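Local coordinates for protein phosphoribosylaminoimidazole-succinocarboxamide synthase (Saccharomyces cerevisiae, PDB 2CNQ) that catalyses the ATP-dependent joining of 4-carboxy-5-aminoimidazole ribotide and aspartate to form SAICAR in purine biosynthesis, at residues L57-E62 with L102-L107; E62-F67 with D233-P238; V20-E25 with V34-I39; I50-I55 with R287-Y292. All blocks are in the same frame, centred on the assembly; numbering follows the deposited sequence. Where two conformers were deposited one is given.

Contact 1: residues L57-E62 with L102-L107; sequences LTKLSE and LEDRSL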
# COMPACT_ATOMS: atom_id res chain seq x y z
N LEU A 57 -4.72 7.84 -0.67
CA LEU A 57 -3.53 7.01 -0.73
C LEU A 57 -2.31 7.86 -0.83
O LEU A 57 -1.29 7.53 -0.26
CB LEU A 57 -3.59 6.09 -1.90
CG LEU A 57 -4.77 5.17 -1.99
CD1 LEU A 57 -4.68 4.38 -3.24
CD2 LEU A 57 -4.91 4.32 -0.78
N THR A 58 -2.40 8.93 -1.57
CA THR A 58 -1.30 9.81 -1.75
C THR A 58 -0.97 10.49 -0.47
O THR A 58 0.16 10.48 -0.02
CB THR A 58 -1.63 10.82 -2.84
OG1 THR A 58 -1.86 10.15 -4.06
CG2 THR A 58 -0.52 11.78 -3.05
N LYS A 59 -1.95 11.13 0.12
CA LYS A 59 -1.71 11.88 1.32
C LYS A 59 -1.24 11.01 2.45
O LYS A 59 -0.39 11.37 3.21
CB LYS A 59 -3.00 12.59 1.71
CG LYS A 59 -3.48 13.60 0.68
CD LYS A 59 -2.51 14.74 0.35
CE LYS A 59 -3.07 15.55 -0.83
NZ LYS A 59 -2.38 16.86 -1.01
N LEU A 60 -1.82 9.85 2.57
CA LEU A 60 -1.42 8.96 3.63
C LEU A 60 -0.01 8.47 3.39
O LEU A 60 0.77 8.40 4.30
CB LEU A 60 -2.41 7.84 3.77
CG LEU A 60 -2.22 6.95 4.97
CD1 LEU A 60 -2.05 7.70 6.25
CD2 LEU A 60 -3.40 6.04 5.06
N SER A 61 0.29 8.15 2.16
CA SER A 61 1.65 7.80 1.86
C SER A 61 2.58 8.90 2.26
O SER A 61 3.61 8.65 2.84
CB SER A 61 1.83 7.55 0.39
OG SER A 61 1.21 6.37 -0.03
N GLU A 62 2.24 10.12 1.90
CA GLU A 62 3.10 11.23 2.25
C GLU A 62 3.29 11.34 3.72
O GLU A 62 4.38 11.61 4.19
CB GLU A 62 2.55 12.52 1.69
CG GLU A 62 2.63 12.59 0.18
CD GLU A 62 2.12 13.86 -0.28
OE1 GLU A 62 2.93 14.80 -0.40
OE2 GLU A 62 0.91 13.96 -0.45
N LEU A 102 -4.96 15.56 -11.46
CA LEU A 102 -3.69 15.27 -10.88
C LEU A 102 -3.54 15.77 -9.49
O LEU A 102 -2.80 15.20 -8.71
CB LEU A 102 -2.61 15.88 -11.74
CG LEU A 102 -2.52 15.31 -13.15
CD1 LEU A 102 -1.51 16.09 -13.93
CD2 LEU A 102 -2.16 13.84 -13.10
N GLU A 103 -4.16 16.88 -9.17
CA GLU A 103 -3.86 17.52 -7.93
C GLU A 103 -4.25 16.63 -6.77
O GLU A 103 -5.26 15.97 -6.79
CB GLU A 103 -4.53 18.87 -7.85
CG GLU A 103 -6.03 18.81 -7.83
CD GLU A 103 -6.68 20.13 -8.06
OE1 GLU A 103 -6.00 21.15 -8.08
OE2 GLU A 103 -7.91 20.14 -8.25
N ASP A 104 -3.40 16.65 -5.77
CA ASP A 104 -3.58 15.96 -4.51
C ASP A 104 -3.49 14.48 -4.58
O ASP A 104 -3.52 13.84 -3.54
CB ASP A 104 -4.87 16.37 -3.83
CG ASP A 104 -4.87 17.81 -3.52
OD1 ASP A 104 -5.85 18.48 -3.86
OD2 ASP A 104 -3.88 18.26 -2.92
N ARG A 105 -3.32 13.92 -5.76
CA ARG A 105 -3.26 12.49 -5.90
C ARG A 105 -2.02 12.08 -6.66
O ARG A 105 -1.92 10.96 -7.09
CB ARG A 105 -4.47 11.97 -6.62
CG ARG A 105 -4.64 12.56 -7.98
CD ARG A 105 -5.77 11.99 -8.73
NE ARG A 105 -7.06 12.28 -8.13
CZ ARG A 105 -7.87 11.41 -7.57
NH1 ARG A 105 -7.54 10.17 -7.42
NH2 ARG A 105 -9.05 11.80 -7.15
N SER A 106 -1.07 12.99 -6.79
CA SER A 106 0.08 12.74 -7.60
C SER A 106 1.31 12.98 -6.81
O SER A 106 1.46 13.97 -6.12
CB SER A 106 0.09 13.66 -8.80
OG SER A 106 -1.01 13.42 -9.61
N LEU A 107 2.25 12.09 -6.99
CA LEU A 107 3.57 12.26 -6.43
C LEU A 107 4.54 12.30 -7.55
O LEU A 107 4.46 11.55 -8.49
CB LEU A 107 3.91 11.13 -5.49
CG LEU A 107 2.98 11.09 -4.30
CD1 LEU A 107 3.24 9.86 -3.52
CD2 LEU A 107 3.14 12.28 -3.43
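Thr-58 on helix 53-67 and Arg-105, which ends a type II turn leading into strand 106-110, bring the two backbones closest, the CA of Thr-58 lying 5.3 Å from the CA of Arg-105. Thr-58 faces the turn. Its CG2, anti to the backbone N, meets CD2 of Leu-107 tip to tip at 3.7 Å, while OG1 hydrogen-bonds back to Gly-54 O in its own helix and packs against the carbonyl of Arg-105. Leu-107 CD2 also lies 3.7 Å from Glu-62 CG, the leucine and glutamate side chains running alongside in opposite senses. One methyl group thus covers both Thr-58 and the aliphatic part of Glu-62.

At the turn the chemistry becomes polar. In one of the two conformers of Lys-59, a bend at chi2 (-59°) sets CD toward Asp-104, and NZ forms a salt bridge with OD2 of Asp-104 at 2.8 Å. NZ of Lys-59 meets that oxygen on its anti side, somewhat out of the carboxylate plane, and CE of Lys-59 rests 3.2 Å from the backbone O of Asp-104. Ser-106 closes back on the turn, its OG donating to Leu-102 O at 2.7 Å in the carbonyl plane, on a lone pair; Arg-105 N reaches the same oxygen.

Helix and strand together form one wall of a nucleotide pocket, where Glu-62, Ser-106 and Leu-107, with Lys-66 and Leu-108 among others, line a site seen to hold aminoimidazole carboxamide ribonucleotide or AMP.

Contact 2: residues E62-F67 with D233-P238; sequences EFWFKF and DEVLTP. With ADP (adenosine-5'-diphosphate), chain B.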
# COMPACT_ATOMS: atom_id res chain seq x y z
N GLU A 62 2.24 10.12 1.90
CA GLU A 62 3.10 11.23 2.25
C GLU A 62 3.29 11.34 3.72
O GLU A 62 4.38 11.61 4.19
CB GLU A 62 2.55 12.52 1.69
CG GLU A 62 2.63 12.59 0.18
CD GLU A 62 2.12 13.86 -0.28
OE1 GLU A 62 2.93 14.80 -0.40
OE2 GLU A 62 0.91 13.96 -0.45
N PHE A 63 2.23 11.10 4.47
CA PHE A 63 2.34 11.14 5.91
C PHE A 63 3.38 10.15 6.38
O PHE A 63 4.23 10.46 7.19
CB PHE A 63 1.00 10.82 6.53
CG PHE A 63 1.10 10.58 7.98
CD1 PHE A 63 1.24 9.30 8.45
CD2 PHE A 63 1.11 11.62 8.88
CE1 PHE A 63 1.40 9.06 9.79
CE2 PHE A 63 1.26 11.38 10.21
CZ PHE A 63 1.43 10.10 10.65
N TRP A 64 3.30 8.93 5.86
CA TRP A 64 4.22 7.93 6.31
C TRP A 64 5.61 8.16 5.80
O TRP A 64 6.56 7.86 6.49
CB TRP A 64 3.75 6.57 5.93
CG TRP A 64 2.54 6.14 6.62
CD1 TRP A 64 1.35 5.92 6.06
CD2 TRP A 64 2.38 5.82 8.01
NE1 TRP A 64 0.44 5.49 6.99
CE2 TRP A 64 1.08 5.39 8.19
CE3 TRP A 64 3.23 5.85 9.10
CZ2 TRP A 64 0.61 4.94 9.40
CZ3 TRP A 64 2.75 5.41 10.30
CH2 TRP A 64 1.46 4.98 10.45
N PHE A 65 5.75 8.64 4.58
CA PHE A 65 7.08 8.94 4.09
C PHE A 65 7.74 9.92 5.01
O PHE A 65 8.91 9.80 5.32
CB PHE A 65 7.03 9.50 2.69
CG PHE A 65 6.83 8.48 1.62
CD1 PHE A 65 7.68 7.41 1.51
CD2 PHE A 65 5.84 8.63 0.68
CE1 PHE A 65 7.52 6.51 0.51
CE2 PHE A 65 5.68 7.72 -0.32
CZ PHE A 65 6.51 6.65 -0.39
N LYS A 66 6.99 10.91 5.46
CA LYS A 66 7.51 11.90 6.34
C LYS A 66 7.80 11.30 7.70
O LYS A 66 8.81 11.61 8.31
CB LYS A 66 6.52 13.03 6.43
CG LYS A 66 6.97 14.16 7.32
CD LYS A 66 5.98 15.28 7.38
CE LYS A 66 5.76 15.96 6.04
NZ LYS A 66 6.99 16.51 5.41
N PHE A 67 6.89 10.46 8.20
CA PHE A 67 7.07 9.82 9.47
C PHE A 67 8.33 8.99 9.50
O PHE A 67 9.01 8.89 10.51
CB PHE A 67 5.86 8.97 9.76
CG PHE A 67 5.89 8.27 11.05
CD1 PHE A 67 5.65 8.93 12.23
CD2 PHE A 67 6.13 6.93 11.11
CE1 PHE A 67 5.67 8.23 13.42
CE2 PHE A 67 6.14 6.25 12.28
CZ PHE A 67 5.92 6.89 13.43
N ASP A 233 6.60 3.37 -3.90
CA ASP A 233 5.21 3.04 -4.01
C ASP A 233 4.39 3.80 -2.99
O ASP A 233 4.60 4.99 -2.84
CB ASP A 233 5.01 1.54 -3.97
CG ASP A 233 3.70 1.12 -4.51
OD1 ASP A 233 3.50 1.24 -5.73
OD2 ASP A 233 2.88 0.65 -3.71
N GLU A 234 3.43 3.14 -2.42
CA GLU A 234 2.63 3.68 -1.38
C GLU A 234 3.01 3.03 -0.08
O GLU A 234 3.55 1.95 -0.04
CB GLU A 234 1.15 3.48 -1.66
CG GLU A 234 0.71 2.05 -1.50
CD GLU A 234 -0.72 1.84 -1.82
OE1 GLU A 234 -1.03 0.72 -2.27
OE2 GLU A 234 -1.53 2.75 -1.61
N VAL A 235 2.68 3.72 0.98
CA VAL A 235 3.10 3.30 2.30
C VAL A 235 1.93 3.37 3.22
O VAL A 235 1.35 4.42 3.39
CB VAL A 235 4.22 4.18 2.81
CG1 VAL A 235 4.65 3.67 4.15
CG2 VAL A 235 5.36 4.22 1.84
N LEU A 236 1.63 2.24 3.82
CA LEU A 236 0.70 2.13 4.92
C LEU A 236 -0.58 2.85 4.60
O LEU A 236 -1.10 3.64 5.36
CB LEU A 236 1.34 2.58 6.21
CG LEU A 236 2.28 1.53 6.74
CD1 LEU A 236 3.28 2.15 7.67
CD2 LEU A 236 1.50 0.45 7.45
N THR A 237 -1.13 2.48 3.46
CA THR A 237 -2.44 2.92 3.11
C THR A 237 -3.39 1.79 3.34
O THR A 237 -3.02 0.67 3.54
CB THR A 237 -2.52 3.38 1.69
OG1 THR A 237 -2.55 2.21 0.87
CG2 THR A 237 -1.40 4.29 1.30
N PRO A 238 -4.68 2.06 3.24
CA PRO A 238 -5.63 0.99 3.45
C PRO A 238 -5.75 0.10 2.27
O PRO A 238 -6.40 -0.92 2.37
CB PRO A 238 -6.92 1.72 3.84
CG PRO A 238 -6.51 3.14 4.09
CD PRO A 238 -5.35 3.36 3.18
PB ADP B . -0.12 -2.40 -8.98
O1B ADP B . -0.22 -2.43 -7.52
O2B ADP B . 0.95 -3.27 -9.49
O3B ADP B . -1.31 -2.65 -9.75
PA ADP B . -0.09 0.45 -8.78
O1A ADP B . 0.04 0.45 -7.32
O2A ADP B . -1.36 0.84 -9.38
O3A ADP B . 0.36 -0.93 -9.37
O5' ADP B . 0.99 1.38 -9.44
C5' ADP B . 2.29 1.59 -8.93
C4' ADP B . 3.28 0.89 -9.81
O4' ADP B . 4.48 1.67 -9.76
C3' ADP B . 3.68 -0.47 -9.31
O3' ADP B . 4.15 -1.25 -10.38
C2' ADP B . 4.85 -0.16 -8.42
O2' ADP B . 5.68 -1.25 -8.18
C1' ADP B . 5.53 0.89 -9.23
N9 ADP B . 6.39 1.78 -8.52
C8 ADP B . 6.20 2.28 -7.30
N7 ADP B . 7.12 3.15 -6.96
C5 ADP B . 7.94 3.21 -8.01
C6 ADP B . 9.10 3.96 -8.32
N6 ADP B . 9.59 4.83 -7.48
N1 ADP B . 9.74 3.72 -9.46
C2 ADP B . 9.21 2.86 -10.33
N3 ADP B . 8.09 2.16 -10.19
C4 ADP B . 7.48 2.34 -9.02
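Trp-64 and Val-235 mark the closest backbone approach, CA of Trp-64 to CA of Val-235 at 6.2 Å, where the C-terminal end of helix 53-67 lies against the long strand 228-245. Here the helix packs in the core on an irregular break in a strand of the five-stranded mixed sheet: Val-235 and Leu-236 also touch Phe-218 of the adjacent strand 211-223.

The indole of Trp-64 is covered on both faces. Leu-236 CB sits 3.3 Å from the centroid of its five-membered ring, a CH-pi contact over one face, and CD1 of Phe-63 lies over the centre of the opposite face. NE1 of Trp-64 makes a weak hydrogen bond to Leu-236 O at 2.9 Å, bent to 120° at the hydrogen. Val-235 forks between the two aromatic residues. Its CG1, anti to the backbone N (chi1 -178°), packs 3.5 Å from Trp-64 CB, and CG2 stands over the face of Phe-65, 3.4 Å from CE1 of that ring. An alanine in place of Trp-64 would probably open a gap between Leu-236 and Phe-63 and leave Leu-236 O without its indole N-H.

The edge of Phe-65 points at the nucleotide end of the segment 233-238, with CZ of Phe-65 3.5 Å from Asp-233 O. There the Asp-233 carboxylate accepts from Glu-234 N and pairs with Lys-217, while the backbone N of Asp-233 gives a weak hydrogen bond, 3.1 Å long, to N7 of the ADP adenine.

Contact 3: residues V20-E25 with V34-I39; sequences VRDIYE and VATDRI. With ADP (adenosine-5'-diphosphate), chain B.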
# COMPACT_ATOMS: atom_id res chain seq x y z
N VAL A 20 -4.17 0.86 -9.59
CA VAL A 20 -4.57 2.10 -8.97
C VAL A 20 -3.91 3.29 -9.58
O VAL A 20 -4.52 4.34 -9.66
CB VAL A 20 -4.25 2.03 -7.46
CG1 VAL A 20 -4.43 3.38 -6.80
CG2 VAL A 20 -5.15 1.01 -6.83
N ARG A 21 -2.66 3.19 -9.96
CA ARG A 21 -1.93 4.33 -10.36
C ARG A 21 -1.77 4.41 -11.84
O ARG A 21 -1.67 3.43 -12.54
CB ARG A 21 -0.60 4.35 -9.70
CG ARG A 21 -0.84 4.52 -8.21
CD ARG A 21 0.26 4.09 -7.38
NE ARG A 21 -0.02 4.40 -6.03
CZ ARG A 21 -0.80 3.72 -5.24
NH1 ARG A 21 -1.17 2.49 -5.51
NH2 ARG A 21 -1.19 4.29 -4.12
N ASP A 22 -1.74 5.64 -12.30
CA ASP A 22 -1.35 5.99 -13.65
C ASP A 22 -0.02 6.66 -13.51
O ASP A 22 0.12 7.58 -12.73
CB ASP A 22 -2.34 6.93 -14.30
CG ASP A 22 -3.67 6.35 -14.56
OD1 ASP A 22 -4.48 7.06 -15.19
OD2 ASP A 22 -3.95 5.20 -14.20
N ILE A 23 0.95 6.17 -14.25
CA ILE A 23 2.32 6.55 -14.03
C ILE A 23 2.84 7.10 -15.31
O ILE A 23 2.83 6.40 -16.31
CB ILE A 23 3.10 5.39 -13.55
CG1 ILE A 23 2.44 4.80 -12.31
CG2 ILE A 23 4.54 5.81 -13.26
CD1 ILE A 23 3.05 3.58 -11.87
N TYR A 24 3.29 8.32 -15.28
CA TYR A 24 3.80 8.98 -16.45
C TYR A 24 5.25 9.29 -16.27
O TYR A 24 5.73 9.48 -15.16
CB TYR A 24 3.05 10.28 -16.69
CG TYR A 24 1.62 10.06 -17.01
CD1 TYR A 24 1.20 9.96 -18.31
CD2 TYR A 24 0.69 9.93 -16.00
CE1 TYR A 24 -0.10 9.77 -18.61
CE2 TYR A 24 -0.62 9.73 -16.30
CZ TYR A 24 -1.00 9.62 -17.60
OH TYR A 24 -2.30 9.42 -17.95
N GLU A 25 5.93 9.44 -17.38
CA GLU A 25 7.32 9.81 -17.35
C GLU A 25 7.46 11.27 -17.44
O GLU A 25 7.08 11.89 -18.43
CB GLU A 25 8.02 9.18 -18.52
CG GLU A 25 9.41 9.69 -18.72
CD GLU A 25 10.07 8.98 -19.83
OE1 GLU A 25 10.18 7.72 -19.79
OE2 GLU A 25 10.43 9.65 -20.79
N VAL A 34 0.43 8.86 -10.19
CA VAL A 34 -0.90 9.37 -9.95
C VAL A 34 -1.74 8.26 -9.40
O VAL A 34 -1.96 7.27 -10.06
CB VAL A 34 -1.55 9.91 -11.21
CG1 VAL A 34 -2.82 10.61 -10.82
CG2 VAL A 34 -0.62 10.85 -11.94
N ALA A 35 -2.24 8.42 -8.19
CA ALA A 35 -3.16 7.47 -7.64
C ALA A 35 -4.53 7.87 -8.07
O ALA A 35 -5.04 8.90 -7.67
CB ALA A 35 -3.06 7.42 -6.15
N THR A 36 -5.13 7.07 -8.92
CA THR A 36 -6.48 7.26 -9.32
C THR A 36 -7.37 6.80 -8.19
O THR A 36 -6.91 6.44 -7.13
CB THR A 36 -6.80 6.55 -10.61
OG1 THR A 36 -6.94 5.16 -10.36
CG2 THR A 36 -5.80 6.86 -11.68
N ASP A 37 -8.65 6.82 -8.47
CA ASP A 37 -9.66 6.38 -7.55
C ASP A 37 -10.12 4.99 -7.82
O ASP A 37 -11.08 4.54 -7.24
CB ASP A 37 -10.80 7.36 -7.57
CG ASP A 37 -10.42 8.67 -7.01
OD1 ASP A 37 -11.05 9.67 -7.38
OD2 ASP A 37 -9.49 8.73 -6.19
N ARG A 38 -9.42 4.29 -8.69
CA ARG A 38 -9.74 2.93 -8.92
C ARG A 38 -9.51 2.13 -7.66
O ARG A 38 -8.69 2.45 -6.82
CB ARG A 38 -8.87 2.36 -10.02
CG ARG A 38 -9.09 3.04 -11.36
CD ARG A 38 -8.39 2.35 -12.47
NE ARG A 38 -6.96 2.28 -12.31
CZ ARG A 38 -6.09 3.08 -12.89
NH1 ARG A 38 -4.80 2.86 -12.76
NH2 ARG A 38 -6.48 4.11 -13.60
N ILE A 39 -10.22 1.04 -7.54
CA ILE A 39 -9.99 0.13 -6.45
C ILE A 39 -10.08 -1.25 -7.01
O ILE A 39 -10.85 -1.52 -7.90
CB ILE A 39 -10.96 0.37 -5.32
CG1 ILE A 39 -10.63 -0.48 -4.10
CG2 ILE A 39 -12.39 0.17 -5.75
CD1 ILE A 39 -11.35 -0.05 -2.86
PB ADP B . -0.12 -2.40 -8.98
O1B ADP B . -0.22 -2.43 -7.52
O2B ADP B . 0.95 -3.27 -9.49
O3B ADP B . -1.31 -2.65 -9.75
PA ADP B . -0.09 0.45 -8.78
O1A ADP B . 0.04 0.45 -7.32
O2A ADP B . -1.36 0.84 -9.38
O3A ADP B . 0.36 -0.93 -9.37
O5' ADP B . 0.99 1.38 -9.44
C5' ADP B . 2.29 1.59 -8.93
C4' ADP B . 3.28 0.89 -9.81
O4' ADP B . 4.48 1.67 -9.76
C3' ADP B . 3.68 -0.47 -9.31
O3' ADP B . 4.15 -1.25 -10.38
C2' ADP B . 4.85 -0.16 -8.42
O2' ADP B . 5.68 -1.25 -8.18
C1' ADP B . 5.53 0.89 -9.23
N9 ADP B . 6.39 1.78 -8.52
C8 ADP B . 6.20 2.28 -7.30
N7 ADP B . 7.12 3.15 -6.96
C5 ADP B . 7.94 3.21 -8.01
C6 ADP B . 9.10 3.96 -8.32
N6 ADP B . 9.59 4.83 -7.48
N1 ADP B . 9.74 3.72 -9.46
C2 ADP B . 9.21 2.86 -10.33
N3 ADP B . 8.09 2.16 -10.19
C4 ADP B . 7.48 2.34 -9.02
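Val-20 meets Thr-36 where the beta hairpin of strands 21-25 and 30-35, part of a four-stranded antiparallel sheet, opens out beside the phosphates of ADP. The O of Val-20 takes two hydrogen bonds from Thr-36, from opposite faces of its carbonyl plane: one from the backbone N, the other from OG1 at 2.6 Å. The N of Val-20 turns to the nucleotide and binds O2A of ADP.

Arg-21 N binds the same O2A of ADP at 2.7 Å, so two successive amides grip one alpha-phosphate oxygen. Its side chain, extended from CG to NE, runs past Ala-35, its partner in a non-hydrogen-bonded pair (Arg-21 CA to Ala-35 CA 4.3 Å), and NH1 of Arg-21 reaches O1A of ADP at 3.0 Å. NH2 of Arg-21 has a second charge to serve, Glu-234.

Asp-22 forms the hydrogen-bonded pair with Val-34, Asp-22 N lying 2.8 Å from Val-34 O. Its OD2 is held end-on by both terminal nitrogens of Arg-38, with NH2 of Arg-38 at 2.8 Å from Asp-22 OD2 and the two charged planes only 24° apart. OD1 of Asp-22 is taken up by Arg-17 and Thr-6, so the buried carboxylate is satisfied on both oxygens.

Farther along, Tyr-24 turns a ring edge to Val-34, its CD2 4.4 Å from Val-34 CG2, and its OH is hydrogen-bonded to the hydroxyl of Thr-6. Back at the open end, chi1 of Thr-36 (76°) sets OG1 between backbone N and carbonyl carbon, where it also accepts from Arg-38 N at 3.1 Å, closing an ST turn.

Contact 4: residues I50-I55 with R287-Y292; sequences IPEKGI and RTRAKY. With SO4 (sulfate ion), chain J.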
# COMPACT_ATOMS: atom_id res chain seq x y z
N ILE A 50 -13.72 4.80 -6.03
CA ILE A 50 -13.97 5.35 -4.71
C ILE A 50 -13.51 6.79 -4.79
O ILE A 50 -12.33 7.04 -4.86
CB ILE A 50 -13.19 4.61 -3.65
CG1 ILE A 50 -13.45 3.11 -3.61
CG2 ILE A 50 -13.45 5.23 -2.30
CD1 ILE A 50 -14.82 2.67 -3.30
N PRO A 51 -14.41 7.75 -4.82
CA PRO A 51 -13.98 9.11 -5.05
C PRO A 51 -12.94 9.53 -4.06
O PRO A 51 -13.09 9.36 -2.86
CB PRO A 51 -15.25 9.93 -4.90
CG PRO A 51 -16.30 8.97 -5.32
CD PRO A 51 -15.87 7.63 -4.82
N GLU A 52 -11.89 10.10 -4.59
CA GLU A 52 -10.78 10.63 -3.82
C GLU A 52 -9.97 9.63 -3.08
O GLU A 52 -9.07 9.98 -2.38
CB GLU A 52 -11.20 11.77 -2.91
CG GLU A 52 -11.74 12.96 -3.68
CD GLU A 52 -13.18 12.79 -4.09
OE1 GLU A 52 -13.99 12.46 -3.21
OE2 GLU A 52 -13.52 13.01 -5.27
N LYS A 53 -10.21 8.35 -3.29
CA LYS A 53 -9.36 7.35 -2.69
C LYS A 53 -7.93 7.60 -3.03
O LYS A 53 -7.07 7.43 -2.19
CB LYS A 53 -9.80 6.00 -3.18
CG LYS A 53 -8.93 4.87 -2.73
CD LYS A 53 -9.52 3.56 -3.15
CE LYS A 53 -8.57 2.43 -2.96
NZ LYS A 53 -7.62 2.31 -4.08
N GLY A 54 -7.65 7.96 -4.27
CA GLY A 54 -6.28 8.17 -4.64
C GLY A 54 -5.65 9.32 -3.96
O GLY A 54 -4.46 9.32 -3.70
N ILE A 55 -6.43 10.33 -3.65
CA ILE A 55 -5.93 11.42 -2.85
C ILE A 55 -5.55 10.88 -1.48
O ILE A 55 -4.52 11.17 -0.95
CB ILE A 55 -6.96 12.52 -2.75
CG1 ILE A 55 -7.16 13.14 -4.13
CG2 ILE A 55 -6.51 13.53 -1.74
CD1 ILE A 55 -8.26 14.15 -4.17
N ARG A 287 -19.06 2.90 2.20
CA ARG A 287 -18.52 2.28 3.39
C ARG A 287 -17.04 2.08 3.26
O ARG A 287 -16.30 2.24 4.20
CB ARG A 287 -19.24 0.98 3.64
CG ARG A 287 -20.65 1.22 4.17
CD ARG A 287 -21.52 0.01 4.07
NE ARG A 287 -21.10 -1.02 4.99
CZ ARG A 287 -21.58 -2.25 4.99
NH1 ARG A 287 -22.50 -2.62 4.10
NH2 ARG A 287 -21.14 -3.13 5.86
N THR A 288 -16.61 1.72 2.07
CA THR A 288 -15.20 1.57 1.84
C THR A 288 -14.51 2.90 2.01
O THR A 288 -13.51 3.02 2.67
CB THR A 288 -14.96 1.05 0.44
OG1 THR A 288 -15.55 -0.23 0.33
CG2 THR A 288 -13.51 0.89 0.16
N ARG A 289 -15.05 3.92 1.36
CA ARG A 289 -14.47 5.22 1.42
C ARG A 289 -14.36 5.66 2.86
O ARG A 289 -13.35 6.19 3.28
CB ARG A 289 -15.31 6.17 0.62
CG ARG A 289 -14.63 7.49 0.40
CD ARG A 289 -15.51 8.37 -0.44
NE ARG A 289 -14.88 9.61 -0.80
CZ ARG A 289 -14.92 10.71 -0.08
NH1 ARG A 289 -15.55 10.76 1.05
NH2 ARG A 289 -14.31 11.78 -0.54
N ALA A 290 -15.41 5.46 3.60
CA ALA A 290 -15.43 5.93 4.96
C ALA A 290 -14.46 5.18 5.80
O ALA A 290 -13.85 5.75 6.69
CB ALA A 290 -16.81 5.82 5.53
N LYS A 291 -14.30 3.90 5.58
CA LYS A 291 -13.31 3.15 6.32
C LYS A 291 -11.94 3.66 6.04
O LYS A 291 -11.13 3.77 6.94
CB LYS A 291 -13.43 1.68 5.96
CG LYS A 291 -14.55 1.02 6.69
CD LYS A 291 -14.79 -0.40 6.15
CE LYS A 291 -15.82 -1.17 6.90
NZ LYS A 291 -15.51 -1.30 8.34
N TYR A 292 -11.64 3.92 4.78
CA TYR A 292 -10.34 4.42 4.44
C TYR A 292 -10.11 5.73 5.10
O TYR A 292 -9.03 5.99 5.60
CB TYR A 292 -10.19 4.58 2.94
CG TYR A 292 -9.81 3.33 2.21
CD1 TYR A 292 -8.78 3.39 1.32
CD2 TYR A 292 -10.46 2.13 2.39
CE1 TYR A 292 -8.40 2.27 0.61
CE2 TYR A 292 -10.09 1.02 1.68
CZ TYR A 292 -9.07 1.11 0.78
OH TYR A 292 -8.77 -0.01 0.10
S SO4 J . -15.82 14.15 1.97
O1 SO4 J . -17.08 14.30 1.25
O2 SO4 J . -15.56 15.33 2.77
O3 SO4 J . -15.86 12.93 2.76
O4 SO4 J . -14.72 14.04 1.01
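A type II turn from Ile-50 to Lys-53, with Glu-52 at the N-cap position of helix 53-67, is clasped by Arg-289 of the C-terminal helix 282-300. The backbones come closest at Ile-50 and Arg-289, whose CA atoms are 6.2 Å apart. Arg-289 leaves its helix with CG anti to the backbone N (chi1 -168°) and stays extended as far as NE. Along the way its CB packs 3.6 Å from Ile-50 CG2. NE of Arg-289 then donates to Pro-51 O at 2.7 Å, a nearly straight bond of 160°.

The far end of the guanidinium is shared. NH2 of Arg-289 forms a salt bridge at 2.8 Å with OE1 of Glu-52, on the anti lone pair, the carboxylate standing 72° from the guanidinium plane; Glu-52 has two conformers, and this describes one. NH2 and NH1 of Arg-289 also hold O4 and O3 of a sulfate, probably from the crystallisation liquor. An alanine at Arg-289 would probably leave Pro-51 O without this donor and Glu-52 OE1 without its charged mate, with the turn held to the helix mainly by the apolar contacts that remain.

Deeper in, CE of Lys-53 lies 3.6 Å from CE1 of Tyr-292, and both side chains end on Asp-239, a residue of the substrate-analogue pocket: Lys-53 NZ by a salt bridge, Tyr-292 OH by a hydrogen bond. Thr-288 touches Ile-50 and also Phe-262 of helix 261-269, while Asp-37, just beyond strand 30-35, accepts hydrogen bonds from Glu-52 N and Gly-54 N at the start of helix 53-67.

Contacts 1, 2 and 4 all use helix 53-67: its start in contact 4, its middle in contact 1 and its C-terminal end in contact 2. Contacts 2 and 3 are buried and both touch ADP, yet one is largely aromatic and aliphatic, the other a polar hairpin rich in charge; Arg-21 and Glu-234 bridge them. Contacts 1 and 4 are only partly buried, and each combines a salt bridge between partly or fully exposed residues with apolar packing. Asp-37 of contact 3 links the set, pairing with Arg-105 of contact 1 and reaching Gly-54 N of contact 4. Between contacts 1 and 2 the tie is Ser-61 OG with Val-235 N.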